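Local coordinates for protein beta-galactoside alpha-2,6-sialyltransferase (PDB 2Z4T) that probably transfers sialic acid from its CMP-activated donor to beta-galactosides such as lactose, forming an alpha-2,6 linkage, at residues N174-A188 against H204-L216. Numbering follows the deposited sequence. Where two conformers were deposited one is given.
Sequences NHTPADLVQEIVKQA and HSFDNLVPILKEL. With GLC (alpha-D-glucopyranose), chain B; GAL (beta-D-galactopyranose), chain C.
The His-175 ring has the CB of Asp-207 over the centre of one face, 3.8 Å from the ring centroid in a CH-pi contact, while Asn-208 OD1 and His-204 ND1 sit at its edge. Rim to rim with it lies the His-204 ring, the two planes 38° apart, and NE2 of His-175 shares a nearly straight hydrogen bond of 2.9 Å with ND1 of His-204. That bond helps fix the rotation of the His-204 ring, whose other nitrogen, NE2, donates to O4 of the galactose (3.1 Å) and also pairs with O3. His-175 thus sits in the second shell and probably helps position the sugar-binding His-204; His-123 packs edge-to-face on His-204.

Next along, Asn-208 OD1 accepts the backbone N-H of Thr-176 at 3.2 Å, with the donor tilted 34° from the carbonyl plane. Its ND2 is held by Ser-200 and by a water that bridges to Asn-174 O. Thr-176 OG1, turned anti to its own carbonyl carbon, donates to Asn-208 O on a lone pair, the modelled 2.5 Å being doubtful as an exact value, and CG2 is left facing Ile-212 CD1.

Beyond, the helices run roughly parallel, crossing at -31°, and packing turns apolar. Val-181 straddles Pro-211 and Glu-215, with CG1 3.6 Å from Glu-215 CG; Ile-184 lays CD1 against Ile-212 and CG2 against Leu-216 CD2 (3.8 Å). Two neighbouring helices packed on parallel strands of the central sheet, with the residues leading into them, Asn-174 and His-204, lining the acceptor-sugar pocket, are characteristic of a Rossmann-like domain of the GT-B fold.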
loop_
_atom_site.group_PDB
_atom_site.type_symbol
_atom_site.label_atom_id
_atom_site.label_comp_id
_atom_site.label_asym_id
_atom_site.label_seq_id
_atom_site.Cartn_x
_atom_site.Cartn_y
_atom_site.Cartn_z
ATOM N N ASN A 174 -11.298 12.033 2.369
ATOM C CA ASN A 174 -10.364 11.119 1.701
ATOM C C ASN A 174 -8.896 11.431 1.848
ATOM O O ASN A 174 -8.060 10.798 1.186
ATOM C CB ASN A 174 -10.696 11.036 0.219
ATOM C CG ASN A 174 -12.063 10.462 -0.016
ATOM O OD1 ASN A 174 -12.522 9.598 0.741
ATOM N ND2 ASN A 174 -12.726 10.925 -1.062
ATOM N N HIS A 175 -8.585 12.410 2.695
ATOM C CA HIS A 175 -7.220 12.866 2.846
ATOM C C HIS A 175 -6.731 12.865 4.307
ATOM O O HIS A 175 -7.520 12.782 5.263
ATOM C CB HIS A 175 -7.050 14.248 2.187
ATOM C CG HIS A 175 -7.433 14.275 0.734
ATOM N ND1 HIS A 175 -8.311 15.199 0.208
ATOM C CD2 HIS A 175 -7.077 13.473 -0.301
ATOM C CE1 HIS A 175 -8.479 14.970 -1.083
ATOM N NE2 HIS A 175 -7.736 13.930 -1.419
ATOM N N THR A 176 -5.411 12.920 4.442
ATOM C CA THR A 176 -4.719 13.178 5.701
ATOM C C THR A 176 -5.564 14.048 6.628
ATOM O O THR A 176 -5.905 15.178 6.284
ATOM C CB THR A 176 -3.363 13.881 5.413
ATOM O OG1 THR A 176 -2.607 13.071 4.500
ATOM C CG2 THR A 176 -2.559 14.125 6.687
ATOM N N PRO A 177 -5.937 13.503 7.792
ATOM C CA PRO A 177 -6.689 14.269 8.761
ATOM C C PRO A 177 -5.807 15.124 9.655
ATOM O O PRO A 177 -4.640 14.798 9.873
ATOM C CB PRO A 177 -7.384 13.188 9.583
ATOM C CG PRO A 177 -6.453 11.994 9.514
ATOM C CD PRO A 177 -5.703 12.106 8.219
ATOM N N ALA A 178 -6.383 16.203 10.186
ATOM C CA ALA A 178 -5.681 17.094 11.108
ATOM C C ALA A 178 -5.058 16.322 12.261
ATOM O O ALA A 178 -3.937 16.622 12.674
ATOM C CB ALA A 178 -6.632 18.200 11.647
ATOM N N ASP A 179 -5.774 15.333 12.790
ATOM C CA ASP A 179 -5.248 14.622 13.951
ATOM C C ASP A 179 -4.016 13.775 13.609
ATOM O O ASP A 179 -3.178 13.548 14.461
ATOM C CB ASP A 179 -6.336 13.862 14.761
ATOM C CG ASP A 179 -6.958 12.681 13.998
ATOM O OD1 ASP A 179 -7.114 12.735 12.759
ATOM O OD2 ASP A 179 -7.312 11.681 14.657
ATOM N N LEU A 180 -3.877 13.356 12.363
ATOM C CA LEU A 180 -2.656 12.659 11.933
ATOM C C LEU A 180 -1.493 13.644 11.912
ATOM O O LEU A 180 -0.393 13.329 12.382
ATOM C CB LEU A 180 -2.831 12.078 10.532
ATOM C CG LEU A 180 -2.036 10.866 10.058
ATOM C CD1 LEU A 180 -2.059 10.780 8.530
ATOM C CD2 LEU A 180 -0.634 10.785 10.580
ATOM N N VAL A 181 -1.748 14.831 11.358
ATOM C CA VAL A 181 -0.731 15.885 11.281
ATOM C C VAL A 181 -0.261 16.241 12.698
ATOM O O VAL A 181 0.950 16.218 12.969
ATOM C CB VAL A 181 -1.221 17.142 10.506
ATOM C CG1 VAL A 181 -0.224 18.291 10.647
ATOM C CG2 VAL A 181 -1.460 16.824 9.034
ATOM N N GLN A 182 -1.210 16.527 13.599
ATOM C CA GLN A 182 -0.908 16.831 15.005
ATOM C C GLN A 182 -0.051 15.745 15.661
ATOM O O GLN A 182 0.901 16.028 16.390
ATOM C CB GLN A 182 -2.210 17.012 15.792
ATOM C CG GLN A 182 -2.959 18.292 15.453
ATOM C CD GLN A 182 -4.452 18.223 15.749
ATOM O OE1 GLN A 182 -5.226 19.006 15.201
ATOM N NE2 GLN A 182 -4.862 17.286 16.606
ATOM N N GLU A 183 -0.404 14.487 15.408
ATOM C CA GLU A 183 0.369 13.404 16.000
ATOM C C GLU A 183 1.808 13.387 15.477
ATOM O O GLU A 183 2.753 13.165 16.246
ATOM C CB GLU A 183 -0.312 12.051 15.822
ATOM C CG GLU A 183 0.321 10.931 16.653
ATOM C CD GLU A 183 0.471 11.309 18.152
ATOM O OE1 GLU A 183 -0.537 11.760 18.764
ATOM O OE2 GLU A 183 1.604 11.157 18.696
ATOM N N ILE A 184 1.975 13.655 14.185
ATOM C CA ILE A 184 3.299 13.796 13.596
ATOM C C ILE A 184 4.071 14.996 14.217
ATOM O O ILE A 184 5.278 14.908 14.506
ATOM C CB ILE A 184 3.184 13.918 12.059
ATOM C CG1 ILE A 184 2.587 12.628 11.486
ATOM C CG2 ILE A 184 4.537 14.269 11.401
ATOM C CD1 ILE A 184 2.094 12.747 10.076
ATOM N N VAL A 185 3.374 16.105 14.430
ATOM C CA VAL A 185 3.999 17.274 15.038
ATOM C C VAL A 185 4.501 16.951 16.441
ATOM O O VAL A 185 5.615 17.343 16.804
ATOM C CB VAL A 185 3.055 18.491 15.059
ATOM C CG1 VAL A 185 3.577 19.585 16.016
ATOM C CG2 VAL A 185 2.883 19.019 13.653
ATOM N N LYS A 186 3.692 16.215 17.206
ATOM C CA LYS A 186 4.082 15.819 18.550
ATOM C C LYS A 186 5.355 14.971 18.522
ATOM O O LYS A 186 6.232 15.169 19.357
ATOM C CB LYS A 186 2.924 15.134 19.285
ATOM C CG LYS A 186 1.729 16.070 19.499
ATOM C CD LYS A 186 0.569 15.410 20.229
ATOM C CE LYS A 186 -0.678 16.283 20.142
ATOM N NZ LYS A 186 -1.612 16.068 21.276
ATOM N N GLN A 187 5.478 14.065 17.556
ATOM C CA GLN A 187 6.715 13.283 17.442
ATOM C C GLN A 187 7.935 14.175 17.155
ATOM O O GLN A 187 9.012 13.950 17.710
ATOM C CB GLN A 187 6.627 12.164 16.384
ATOM C CG GLN A 187 5.551 11.111 16.629
ATOM C CD GLN A 187 5.645 10.468 18.019
ATOM O OE1 GLN A 187 4.719 10.579 18.834
ATOM N NE2 GLN A 187 6.758 9.798 18.289
ATOM N N ALA A 188 7.749 15.178 16.296
ATOM C CA ALA A 188 8.809 16.107 15.917
ATOM C C ALA A 188 9.240 16.941 17.115
ATOM O O ALA A 188 10.418 17.293 17.239
ATOM C CB ALA A 188 8.342 17.014 14.798
ATOM N N HIS A 204 -3.403 11.993 -5.409
ATOM C CA HIS A 204 -3.833 12.740 -4.220
ATOM C C HIS A 204 -2.679 13.127 -3.280
ATOM O O HIS A 204 -2.934 13.465 -2.119
ATOM C CB HIS A 204 -4.862 11.911 -3.433
ATOM C CG HIS A 204 -6.150 11.715 -4.160
ATOM N ND1 HIS A 204 -7.256 12.505 -3.936
ATOM C CD2 HIS A 204 -6.498 10.848 -5.142
ATOM C CE1 HIS A 204 -8.230 12.128 -4.746
ATOM N NE2 HIS A 204 -7.793 11.134 -5.494
ATOM N N SER A 205 -1.432 13.068 -3.777
ATOM C CA SER A 205 -0.243 13.317 -2.939
ATOM C C SER A 205 -0.391 14.642 -2.173
ATOM O O SER A 205 0.231 14.816 -1.111
ATOM C CB SER A 205 1.130 13.003 -3.579
ATOM O OG SER A 205 1.208 13.323 -4.956
ATOM N N PHE A 206 -1.056 15.646 -2.747
ATOM C CA PHE A 206 -0.514 16.965 -2.763
ATOM C C PHE A 206 -1.296 17.246 -1.438
ATOM O O PHE A 206 -0.712 17.618 -0.421
ATOM C CB PHE A 206 -1.051 17.899 -3.856
ATOM C CG PHE A 206 -0.826 19.386 -3.549
ATOM C CD1 PHE A 206 0.220 20.085 -4.139
ATOM C CD2 PHE A 206 -1.650 20.066 -2.635
ATOM C CE1 PHE A 206 0.448 21.438 -3.838
ATOM C CE2 PHE A 206 -1.442 21.421 -2.322
ATOM C CZ PHE A 206 -0.388 22.111 -2.920
ATOM N N ASP A 207 -2.615 16.966 -1.447
ATOM C CA ASP A 207 -3.497 17.095 -0.270
ATOM C C ASP A 207 -3.210 16.125 0.877
ATOM O O ASP A 207 -3.584 16.394 2.020
ATOM C CB ASP A 207 -4.961 16.908 -0.651
ATOM C CG ASP A 207 -5.581 18.149 -1.299
ATOM O OD1 ASP A 207 -5.075 19.268 -1.127
ATOM O OD2 ASP A 207 -6.601 17.992 -1.998
ATOM N N ASN A 208 -2.572 14.993 0.589
ATOM C CA ASN A 208 -2.145 14.107 1.668
ATOM C C ASN A 208 -0.832 14.542 2.325
ATOM O O ASN A 208 -0.654 14.365 3.532
ATOM C CB ASN A 208 -2.032 12.665 1.186
ATOM C CG ASN A 208 -3.383 12.038 0.911
ATOM O OD1 ASN A 208 -4.411 12.455 1.469
ATOM N ND2 ASN A 208 -3.397 11.018 0.046
ATOM N N LEU A 209 0.095 15.098 1.543
ATOM C CA LEU A 209 1.453 15.285 2.046
ATOM C C LEU A 209 1.754 16.701 2.424
ATOM O O LEU A 209 2.444 16.941 3.412
ATOM C CB LEU A 209 2.494 14.730 1.093
ATOM C CG LEU A 209 2.333 13.231 0.832
ATOM C CD1 LEU A 209 3.527 12.745 0.081
ATOM C CD2 LEU A 209 2.154 12.426 2.104
ATOM N N VAL A 210 1.197 17.639 1.662
ATOM C CA VAL A 210 1.447 19.041 1.931
ATOM C C VAL A 210 1.189 19.422 3.388
ATOM O O VAL A 210 2.063 20.024 4.001
ATOM C CB VAL A 210 0.727 20.011 0.948
ATOM C CG1 VAL A 210 0.776 21.456 1.486
ATOM C CG2 VAL A 210 1.357 19.925 -0.446
ATOM N N PRO A 211 0.012 19.071 3.958
ATOM C CA PRO A 211 -0.198 19.543 5.343
ATOM C C PRO A 211 0.829 18.974 6.307
ATOM O O PRO A 211 1.128 19.605 7.311
ATOM C CB PRO A 211 -1.601 19.041 5.701
ATOM C CG PRO A 211 -2.243 18.757 4.403
ATOM C CD PRO A 211 -1.149 18.301 3.471
ATOM N N ILE A 212 1.378 17.810 5.999
ATOM C CA ILE A 212 2.403 17.215 6.838
ATOM C C ILE A 212 3.733 17.941 6.619
ATOM O O ILE A 212 4.407 18.324 7.580
ATOM C CB ILE A 212 2.603 15.727 6.538
ATOM C CG1 ILE A 212 1.310 14.944 6.812
ATOM C CG2 ILE A 212 3.802 15.173 7.358
ATOM C CD1 ILE A 212 1.272 13.551 6.145
ATOM N N LEU A 213 4.097 18.149 5.357
ATOM C CA LEU A 213 5.399 18.697 5.046
ATOM C C LEU A 213 5.548 20.154 5.478
ATOM O O LEU A 213 6.656 20.603 5.806
ATOM C CB LEU A 213 5.753 18.488 3.581
ATOM C CG LEU A 213 6.062 17.016 3.284
ATOM C CD1 LEU A 213 6.082 16.785 1.796
ATOM C CD2 LEU A 213 7.381 16.572 3.928
ATOM N N LYS A 214 4.446 20.889 5.533
ATOM C CA LYS A 214 4.594 22.258 5.942
ATOM C C LYS A 214 4.718 22.442 7.442
ATOM O O LYS A 214 5.202 23.454 7.890
ATOM C CB LYS A 214 3.587 23.179 5.273
ATOM C CG LYS A 214 2.183 23.081 5.686
ATOM C CD LYS A 214 1.364 24.067 4.805
ATOM C CE LYS A 214 1.308 25.474 5.416
ATOM N NZ LYS A 214 0.311 26.327 4.696
ATOM N N GLU A 215 4.322 21.437 8.214
ATOM C CA GLU A 215 4.611 21.413 9.647
ATOM C C GLU A 215 6.044 20.994 9.886
ATOM O O GLU A 215 6.803 21.711 10.532
ATOM C CB GLU A 215 3.674 20.463 10.390
ATOM C CG GLU A 215 2.231 20.890 10.394
ATOM C CD GLU A 215 2.038 22.295 10.913
ATOM O OE1 GLU A 215 2.561 22.609 12.009
ATOM O OE2 GLU A 215 1.367 23.091 10.212
ATOM N N LEU A 216 6.408 19.844 9.342
ATOM C CA LEU A 216 7.749 19.277 9.460
ATOM C C LEU A 216 8.873 20.178 8.933
ATOM O O LEU A 216 10.006 20.130 9.429
ATOM C CB LEU A 216 7.803 17.921 8.747
ATOM C CG LEU A 216 7.024 16.804 9.439
ATOM C CD1 LEU A 216 7.292 15.445 8.798
ATOM C CD2 LEU A 216 7.384 16.779 10.927
HETATM C C1 GLC B . -16.268 8.140 -1.666
HETATM C C2 GLC B . -15.315 6.999 -2.031
HETATM C C3 GLC B . -14.084 7.592 -2.714
HETATM C C4 GLC B . -14.447 8.517 -3.892
HETATM C C5 GLC B . -15.527 9.537 -3.438
HETATM C C6 GLC B . -16.117 10.544 -4.446
HETATM O O1 GLC B . -15.638 9.086 -0.807
HETATM O O2 GLC B . -14.883 6.271 -0.904
HETATM O O3 GLC B . -13.216 6.553 -3.084
HETATM O O4 GLC B . -13.257 9.161 -4.303
HETATM O O5 GLC B . -16.616 8.823 -2.861
HETATM O O6 GLC B . -15.673 10.414 -5.781
HETATM C C1 GAL C . -12.680 8.814 -5.541
HETATM C C2 GAL C . -11.823 10.003 -5.969
HETATM C C3 GAL C . -11.085 9.654 -7.259
HETATM C C4 GAL C . -10.345 8.317 -7.115
HETATM C C5 GAL C . -11.262 7.215 -6.578
HETATM C C6 GAL C . -10.508 5.930 -6.221
HETATM O O2 GAL C . -12.644 11.151 -6.118
HETATM O O3 GAL C . -10.169 10.686 -7.595
HETATM O O4 GAL C . -9.243 8.509 -6.254
HETATM O O5 GAL C . -11.874 7.664 -5.394
HETATM O O6 GAL C . -9.976 5.278 -7.355
HETATM O O HOH W 1 -6.017 9.775 -0.246
#